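Local coordinates for putative carbohydrate binding protein (PDB 3QEC) that probably binds carbohydrates, with suramin and heparin as ligands associated with it and possible roles in carbohydrate transport and biofilm formation, at residues I26-L32 against K145-R150; K46-E50 against F99-I104; I111-W117 against E128-V132. The contacts are given in a common frame with arbitrary orientation. Where two conformers were deposited one is given. Residue numbers count along the deposited sequence, not the author numbering.

How the contacts relate
The three contacts together outline a two-layered beta fold. Contact 1 lies in the mixed sheet and contact 3 in the antiparallel sheet, while contact 2 spans the space between the two, packing strand 46-51 of one, through side chains, against strand 98-104 of the other. Centres of contacts 1 and 2, and of 1 and 3, are about 11 Å apart; those of 2 and 3 about 16 Å. Along the chain contact 1 joins the first long strand to the C-terminus and encloses the other two, which follow in series. Ile26, Leu30, Val47, Leu49, Phe99, Ile111 and Val132 thereby share one apolar interior, so inward side chains of all three contacts meet in the core between the sheets.

Contact 1 (I26-L32 against K145-R150); sequences INGDLYL and KVLLTR
Parallel strand pairing joins residues 26-32, on the early strand 24-33, to the C-terminal segment 145-150 within the mixed sheet. The short axes lie 4.8 Å apart at 21°, and the register pairs Gly28 with Val146, Asp29 with Leu147 and Leu30 with Leu148. Hydrogen bonds run from Val146 N to Asn27 O (2.9 Å), Asp29 N to Val146 O (3.1 Å) and Leu148 N to Asp29 O (2.8 Å); the one from Tyr31 N to Leu148 O is weak at 3.4 Å. This parallel ladder places the chain's last strand beside its first, closing the fold across more than a hundred residues. Gly28 is extended, with its CA 3.0 Å from Val146 O, where a CB would clash. Leu30, Val146 and Leu148 point to the face covered by the antiparallel sheet. On the other face, Lys145 NZ forms a salt bridge with Asp29 OD2 at 3.0 Å. Leu148 centres an inverse gamma turn, beyond which Thr149 OG1 donates to Tyr31 O (2.7 Å). With Tyr31 chi1 in p, Thr149 CB sits 3.9 Å from the Tyr31 ring centroid in a CH-pi contact. Arg150 NE hydrogen-bonds to Thr131 O, and Arg150 NH2 forms a salt bridge with Asp67.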
# COMPACT_ATOMS: atom_id res chain seq x y z
N ILE A 26 4.05 -13.90 1.88
CA ILE A 26 3.61 -12.76 2.70
C ILE A 26 2.13 -12.93 3.00
O ILE A 26 1.34 -13.20 2.09
CB ILE A 26 3.93 -11.35 2.07
CG1 ILE A 26 5.45 -11.13 1.94
CG2 ILE A 26 3.29 -10.21 2.90
CD1 ILE A 26 5.89 -9.75 1.35
N ASN A 27 1.76 -12.83 4.29
CA ASN A 27 0.38 -12.89 4.81
C ASN A 27 0.08 -11.63 5.56
O ASN A 27 0.96 -11.08 6.22
CB ASN A 27 0.15 -14.09 5.74
CG ASN A 27 0.65 -15.39 5.19
OD1 ASN A 27 1.72 -15.87 5.56
ND2 ASN A 27 -0.12 -15.99 4.31
N GLY A 28 -1.16 -11.19 5.52
CA GLY A 28 -1.50 -10.00 6.26
C GLY A 28 -2.97 -9.73 6.35
O GLY A 28 -3.78 -10.46 5.78
N ASP A 29 -3.29 -8.65 7.06
CA ASP A 29 -4.64 -8.17 7.33
C ASP A 29 -4.71 -6.69 7.09
O ASP A 29 -3.78 -5.95 7.46
CB ASP A 29 -5.04 -8.49 8.78
CG ASP A 29 -5.15 -9.98 9.05
OD1 ASP A 29 -6.11 -10.61 8.57
OD2 ASP A 29 -4.26 -10.52 9.75
N LEU A 30 -5.79 -6.25 6.42
CA LEU A 30 -6.03 -4.84 6.11
C LEU A 30 -7.25 -4.33 6.85
O LEU A 30 -8.33 -4.95 6.78
CB LEU A 30 -6.19 -4.63 4.58
CG LEU A 30 -6.72 -3.25 4.12
CD1 LEU A 30 -5.66 -2.16 4.28
CD2 LEU A 30 -7.20 -3.31 2.69
N TYR A 31 -7.08 -3.19 7.55
CA TYR A 31 -8.17 -2.50 8.26
C TYR A 31 -7.76 -1.10 8.66
O TYR A 31 -6.58 -0.81 8.82
CB TYR A 31 -8.69 -3.30 9.48
CG TYR A 31 -7.79 -3.30 10.69
CD1 TYR A 31 -6.76 -4.23 10.81
CD2 TYR A 31 -8.01 -2.42 11.75
CE1 TYR A 31 -5.94 -4.26 11.95
CE2 TYR A 31 -7.19 -2.44 12.88
CZ TYR A 31 -6.17 -3.37 12.98
OH TYR A 31 -5.39 -3.37 14.12
N LEU A 32 -8.76 -0.22 8.82
CA LEU A 32 -8.58 1.15 9.29
C LEU A 32 -9.63 1.40 10.36
O LEU A 32 -10.51 0.57 10.53
CB LEU A 32 -8.64 2.18 8.13
CG LEU A 32 -7.43 2.19 7.16
CD1 LEU A 32 -7.58 3.28 6.11
CD2 LEU A 32 -6.09 2.36 7.88
N LYS A 145 4.07 -11.73 9.49
CA LYS A 145 2.81 -11.21 8.95
C LYS A 145 2.86 -9.68 8.88
O LYS A 145 3.58 -9.04 9.65
CB LYS A 145 1.63 -11.65 9.82
CG LYS A 145 0.98 -12.95 9.38
CD LYS A 145 -0.26 -13.32 10.22
CE LYS A 145 -1.53 -12.60 9.83
NZ LYS A 145 -2.64 -12.84 10.81
N VAL A 146 2.09 -9.09 7.96
CA VAL A 146 1.99 -7.64 7.85
C VAL A 146 0.61 -7.21 8.36
O VAL A 146 -0.42 -7.66 7.84
CB VAL A 146 2.26 -7.11 6.42
CG1 VAL A 146 2.24 -5.58 6.39
CG2 VAL A 146 3.58 -7.64 5.87
N LEU A 147 0.58 -6.35 9.36
CA LEU A 147 -0.68 -5.78 9.83
C LEU A 147 -0.78 -4.40 9.13
O LEU A 147 -0.13 -3.42 9.54
CB LEU A 147 -0.72 -5.72 11.37
CG LEU A 147 -2.07 -5.43 12.00
CD1 LEU A 147 -3.00 -6.66 11.93
CD2 LEU A 147 -1.91 -4.99 13.45
N LEU A 148 -1.48 -4.37 7.98
CA LEU A 148 -1.60 -3.17 7.16
C LEU A 148 -2.69 -2.26 7.74
O LEU A 148 -3.84 -2.29 7.30
CB LEU A 148 -1.87 -3.55 5.69
CG LEU A 148 -1.59 -2.47 4.62
CD1 LEU A 148 -0.19 -1.86 4.76
CD2 LEU A 148 -1.82 -3.02 3.22
N THR A 149 -2.30 -1.47 8.76
CA THR A 149 -3.18 -0.55 9.48
C THR A 149 -2.41 0.69 9.99
O THR A 149 -1.18 0.69 10.03
CB THR A 149 -3.87 -1.29 10.64
OG1 THR A 149 -5.04 -0.58 11.02
CG2 THR A 149 -2.96 -1.52 11.86
N ARG A 150 -3.16 1.74 10.42
CA ARG A 150 -2.63 2.97 11.05
C ARG A 150 -3.76 3.69 11.84
O ARG A 150 -4.95 3.29 11.72
CB ARG A 150 -1.94 3.92 10.03
CG ARG A 150 -2.85 4.43 8.93
CD ARG A 150 -2.25 5.60 8.18
NE ARG A 150 -3.13 6.04 7.09
CZ ARG A 150 -4.11 6.92 7.22
NH1 ARG A 150 -4.35 7.48 8.40
NH2 ARG A 150 -4.85 7.27 6.18
OXT ARG A 150 -3.46 4.67 12.57

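Contact 2 (K46-E50 against F99-I104); sequences KVALE and FDFDHI
Leu49, Phe101 and Val47 bury the most surface here, where strand 46-51 of the antiparallel sheet faces strand 98-104 of the mixed sheet. The short strand axes approach to 8.9 Å at 36°, a separation that side chains must fill; the nearest CA pairs are Val47 with Phe99 and Leu49 with Phe101. Residues 46-50 and 99-102 are extended, and alternation turns Val47, Leu49, Phe99 and Phe101 inward. Phe101, chi1 m, presents a face to Leu49: Leu49 CB lies 4.1 Å from the Phe101 ring centroid, a CH-pi contact. Phe101 CZ reaches Val47 CG1 at 4.0 Å. Val47, chi1 t, also touches Phe99, CG2 to CD2 4.0 Å. Leu49 (tp) extends CD2 to 3.6 Å from Ile104 CD1, just past His103 (phi/psi 52°/45°), which turns the chain and with Ile104 forms a G1 bulge opposite Gly24. Ile111 and Ile26 border this packing. Such face-to-face sheet packing, built from aliphatic and aromatic groups without polar bonds between the segments, implies cohesion through close fit and exclusion of water.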
# COMPACT_ATOMS: atom_id res chain seq x y z
N LYS A 46 -7.78 -4.15 -3.31
CA LYS A 46 -6.48 -4.39 -3.92
C LYS A 46 -5.35 -3.89 -3.01
O LYS A 46 -5.46 -2.82 -2.41
CB LYS A 46 -6.39 -3.74 -5.31
CG LYS A 46 -7.11 -4.55 -6.37
CD LYS A 46 -6.95 -3.95 -7.76
CE LYS A 46 -7.75 -4.70 -8.80
NZ LYS A 46 -7.56 -4.13 -10.16
N VAL A 47 -4.29 -4.71 -2.90
CA VAL A 47 -3.07 -4.46 -2.11
C VAL A 47 -1.88 -4.56 -3.07
O VAL A 47 -1.79 -5.52 -3.83
CB VAL A 47 -2.93 -5.43 -0.89
CG1 VAL A 47 -1.64 -5.19 -0.12
CG2 VAL A 47 -4.13 -5.32 0.05
N ALA A 48 -1.00 -3.56 -3.07
CA ALA A 48 0.19 -3.50 -3.93
C ALA A 48 1.46 -3.77 -3.13
O ALA A 48 1.60 -3.31 -1.99
CB ALA A 48 0.28 -2.13 -4.60
N LEU A 49 2.40 -4.49 -3.75
CA LEU A 49 3.70 -4.80 -3.17
C LEU A 49 4.77 -4.50 -4.23
O LEU A 49 4.73 -5.10 -5.31
CB LEU A 49 3.73 -6.27 -2.69
CG LEU A 49 5.04 -6.78 -2.11
CD1 LEU A 49 5.12 -6.48 -0.64
CD2 LEU A 49 5.16 -8.26 -2.34
N GLU A 50 5.66 -3.53 -3.96
CA GLU A 50 6.67 -3.11 -4.94
C GLU A 50 8.03 -2.78 -4.29
O GLU A 50 8.05 -2.48 -3.10
CB GLU A 50 6.16 -1.87 -5.70
CG GLU A 50 5.94 -0.62 -4.86
CD GLU A 50 5.34 0.50 -5.68
OE1 GLU A 50 5.98 0.92 -6.67
OE2 GLU A 50 4.20 0.91 -5.38
N PHE A 99 -5.04 -10.92 3.05
CA PHE A 99 -4.36 -10.97 1.76
C PHE A 99 -3.15 -11.92 1.84
O PHE A 99 -2.63 -12.17 2.92
CB PHE A 99 -3.91 -9.57 1.30
CG PHE A 99 -2.96 -8.85 2.23
CD1 PHE A 99 -1.59 -9.11 2.20
CD2 PHE A 99 -3.43 -7.86 3.09
CE1 PHE A 99 -0.72 -8.44 3.05
CE2 PHE A 99 -2.56 -7.17 3.94
CZ PHE A 99 -1.20 -7.46 3.91
N ASP A 100 -2.71 -12.43 0.68
CA ASP A 100 -1.59 -13.36 0.56
C ASP A 100 -0.80 -13.09 -0.72
O ASP A 100 -1.41 -12.80 -1.75
CB ASP A 100 -2.09 -14.83 0.58
CG ASP A 100 -2.93 -15.20 1.79
OD1 ASP A 100 -2.35 -15.56 2.83
OD2 ASP A 100 -4.18 -15.09 1.71
N PHE A 101 0.53 -13.20 -0.66
CA PHE A 101 1.44 -13.08 -1.80
C PHE A 101 2.32 -14.31 -1.82
O PHE A 101 2.68 -14.81 -0.76
CB PHE A 101 2.31 -11.82 -1.72
CG PHE A 101 1.60 -10.49 -1.91
CD1 PHE A 101 1.07 -9.80 -0.81
CD2 PHE A 101 1.55 -9.89 -3.16
CE1 PHE A 101 0.46 -8.56 -0.98
CE2 PHE A 101 0.94 -8.63 -3.33
CZ PHE A 101 0.39 -7.98 -2.23
N ASP A 102 2.65 -14.80 -3.02
CA ASP A 102 3.49 -15.98 -3.17
C ASP A 102 4.68 -15.65 -4.08
O ASP A 102 4.63 -14.65 -4.81
CB ASP A 102 2.67 -17.18 -3.69
CG ASP A 102 2.02 -16.96 -5.03
OD1 ASP A 102 2.72 -17.10 -6.07
OD2 ASP A 102 0.80 -16.66 -5.06
N HIS A 103 5.75 -16.47 -4.03
CA HIS A 103 6.99 -16.33 -4.82
C HIS A 103 7.59 -14.91 -4.72
O HIS A 103 8.04 -14.34 -5.71
CB HIS A 103 6.74 -16.74 -6.28
CG HIS A 103 6.40 -18.19 -6.41
ND1 HIS A 103 5.09 -18.62 -6.57
CD2 HIS A 103 7.20 -19.28 -6.31
CE1 HIS A 103 5.14 -19.94 -6.59
NE2 HIS A 103 6.39 -20.38 -6.44
N ILE A 104 7.65 -14.37 -3.49
CA ILE A 104 8.21 -13.04 -3.23
C ILE A 104 9.74 -13.12 -3.13
O ILE A 104 10.28 -13.81 -2.25
CB ILE A 104 7.55 -12.35 -1.99
CG1 ILE A 104 6.04 -12.13 -2.18
CG2 ILE A 104 8.25 -11.02 -1.60
CD1 ILE A 104 5.59 -11.62 -3.58

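Contact 3 (I111-W117 against E128-V132); sequences ISSELTW and EGGTV
Strands 107-120 and 125-138 form a beta hairpin; residues 111-117 and 128-132 are part of its antiparallel ladder, with axes 4.6 Å apart at 177°. Ser113-Val132, Leu115-Gly130 and Trp117-Glu128 are hydrogen-bonded pairs; Glu114-Thr131 and Thr116-Gly129 are non-hydrogen-bonded. Each hydrogen-bonded pair is doubly satisfied: Ser113 N to Val132 O (3.0 Å) and Val132 N to Ser113 O (3.1 Å), Leu115 N to Gly130 O (3.0 Å) and Gly130 N to Leu115 O (2.9 Å), Trp117 N to Glu128 O (3.2 Å) and Glu128 N to Trp117 O (2.9 Å). On the outer edges, backbone bonds join Ser112 to Ala48 of strand 46-51, Gly129 to Ala68 and Thr131 to Leu66; Thr131 O also accepts from Arg150 NE. Gly129 has positive phi (81°), and a CB there would strike Leu115 O and the indole. The space admits Trp117 (chi1 p, chi2 93°), which folds over its partner strand: Trp117 CZ3 is 3.6 Å from Gly129 CA, and Glu128 CB stands 3.8 Å from the Trp117 five-membered ring centroid in a CH-pi contact. Several polar side chains find partners outside the segments: Ser112 OG with Thr133 OG1, Ser113 OG with Lys46 O, Thr131 OG1 with Phe63 O and Leu66 N, and the Glu128 carboxylate with Ser34 and Ala35. Backbone bonds thus fix the hairpin's register, while Ser113, Glu128 and Thr131 link it to strand 46-51, residues 34-35 and the end of helix 54-63.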
# COMPACT_ATOMS: atom_id res chain seq x y z
N ILE A 111 4.39 -2.06 0.97
CA ILE A 111 3.12 -2.79 0.88
C ILE A 111 2.05 -1.70 1.13
O ILE A 111 2.16 -0.96 2.12
CB ILE A 111 3.08 -4.06 1.78
CG1 ILE A 111 1.85 -4.94 1.48
CG2 ILE A 111 3.29 -3.75 3.29
CD1 ILE A 111 1.98 -6.39 2.03
N SER A 112 1.16 -1.48 0.16
CA SER A 112 0.25 -0.34 0.16
C SER A 112 -1.16 -0.67 -0.32
O SER A 112 -1.34 -1.45 -1.26
CB SER A 112 0.83 0.76 -0.74
OG SER A 112 0.15 2.00 -0.60
N SER A 113 -2.17 0.00 0.29
CA SER A 113 -3.59 -0.14 -0.05
C SER A 113 -4.36 1.16 0.19
O SER A 113 -3.83 2.10 0.80
CB SER A 113 -4.22 -1.28 0.75
OG SER A 113 -5.44 -1.68 0.15
N GLU A 114 -5.61 1.22 -0.31
CA GLU A 114 -6.53 2.34 -0.14
C GLU A 114 -7.88 1.79 0.30
O GLU A 114 -8.48 0.97 -0.40
CB GLU A 114 -6.63 3.18 -1.42
CG GLU A 114 -7.62 4.34 -1.33
CD GLU A 114 -7.45 5.49 -2.30
OE1 GLU A 114 -6.44 5.50 -3.05
OE2 GLU A 114 -8.29 6.41 -2.28
N LEU A 115 -8.33 2.21 1.47
CA LEU A 115 -9.59 1.77 2.03
C LEU A 115 -10.40 2.98 2.49
O LEU A 115 -10.00 3.69 3.42
CB LEU A 115 -9.33 0.77 3.18
CG LEU A 115 -10.51 0.32 4.03
CD1 LEU A 115 -11.57 -0.42 3.20
CD2 LEU A 115 -10.03 -0.52 5.18
N THR A 116 -11.52 3.24 1.81
CA THR A 116 -12.43 4.34 2.12
C THR A 116 -13.86 3.81 2.24
O THR A 116 -14.20 2.77 1.66
CB THR A 116 -12.31 5.50 1.10
OG1 THR A 116 -12.75 5.07 -0.18
CG2 THR A 116 -10.89 6.05 0.99
N TRP A 117 -14.69 4.49 3.03
CA TRP A 117 -16.08 4.14 3.25
C TRP A 117 -16.85 5.41 3.63
O TRP A 117 -16.25 6.48 3.79
CB TRP A 117 -16.24 3.01 4.29
CG TRP A 117 -15.78 3.38 5.67
CD1 TRP A 117 -16.56 3.89 6.68
CD2 TRP A 117 -14.43 3.37 6.17
NE1 TRP A 117 -15.77 4.22 7.76
CE2 TRP A 117 -14.47 3.86 7.49
CE3 TRP A 117 -13.20 2.98 5.62
CZ2 TRP A 117 -13.32 3.97 8.28
CZ3 TRP A 117 -12.06 3.10 6.40
CH2 TRP A 117 -12.12 3.59 7.71
N GLU A 128 -14.60 8.50 5.03
CA GLU A 128 -13.65 8.07 6.04
C GLU A 128 -12.56 7.19 5.42
O GLU A 128 -12.72 6.70 4.30
CB GLU A 128 -14.38 7.34 7.18
CG GLU A 128 -15.32 8.22 7.99
CD GLU A 128 -15.33 7.93 9.47
OE1 GLU A 128 -14.37 8.34 10.16
OE2 GLU A 128 -16.30 7.30 9.95
N GLY A 129 -11.46 7.02 6.15
CA GLY A 129 -10.33 6.21 5.70
C GLY A 129 -9.41 6.95 4.75
O GLY A 129 -9.40 8.19 4.70
N GLY A 130 -8.63 6.18 4.01
CA GLY A 130 -7.66 6.70 3.06
C GLY A 130 -6.60 5.68 2.72
O GLY A 130 -6.88 4.47 2.70
N THR A 131 -5.37 6.15 2.45
CA THR A 131 -4.24 5.29 2.08
C THR A 131 -3.46 4.86 3.32
O THR A 131 -3.41 5.60 4.32
CB THR A 131 -3.32 5.97 1.05
OG1 THR A 131 -2.85 7.21 1.58
CG2 THR A 131 -4.00 6.22 -0.29
N VAL A 132 -2.88 3.66 3.25
CA VAL A 132 -2.03 3.09 4.30
C VAL A 132 -0.87 2.34 3.59
O VAL A 132 -1.11 1.56 2.66
CB VAL A 132 -2.80 2.24 5.36
CG1 VAL A 132 -3.63 1.11 4.72
CG2 VAL A 132 -1.86 1.71 6.46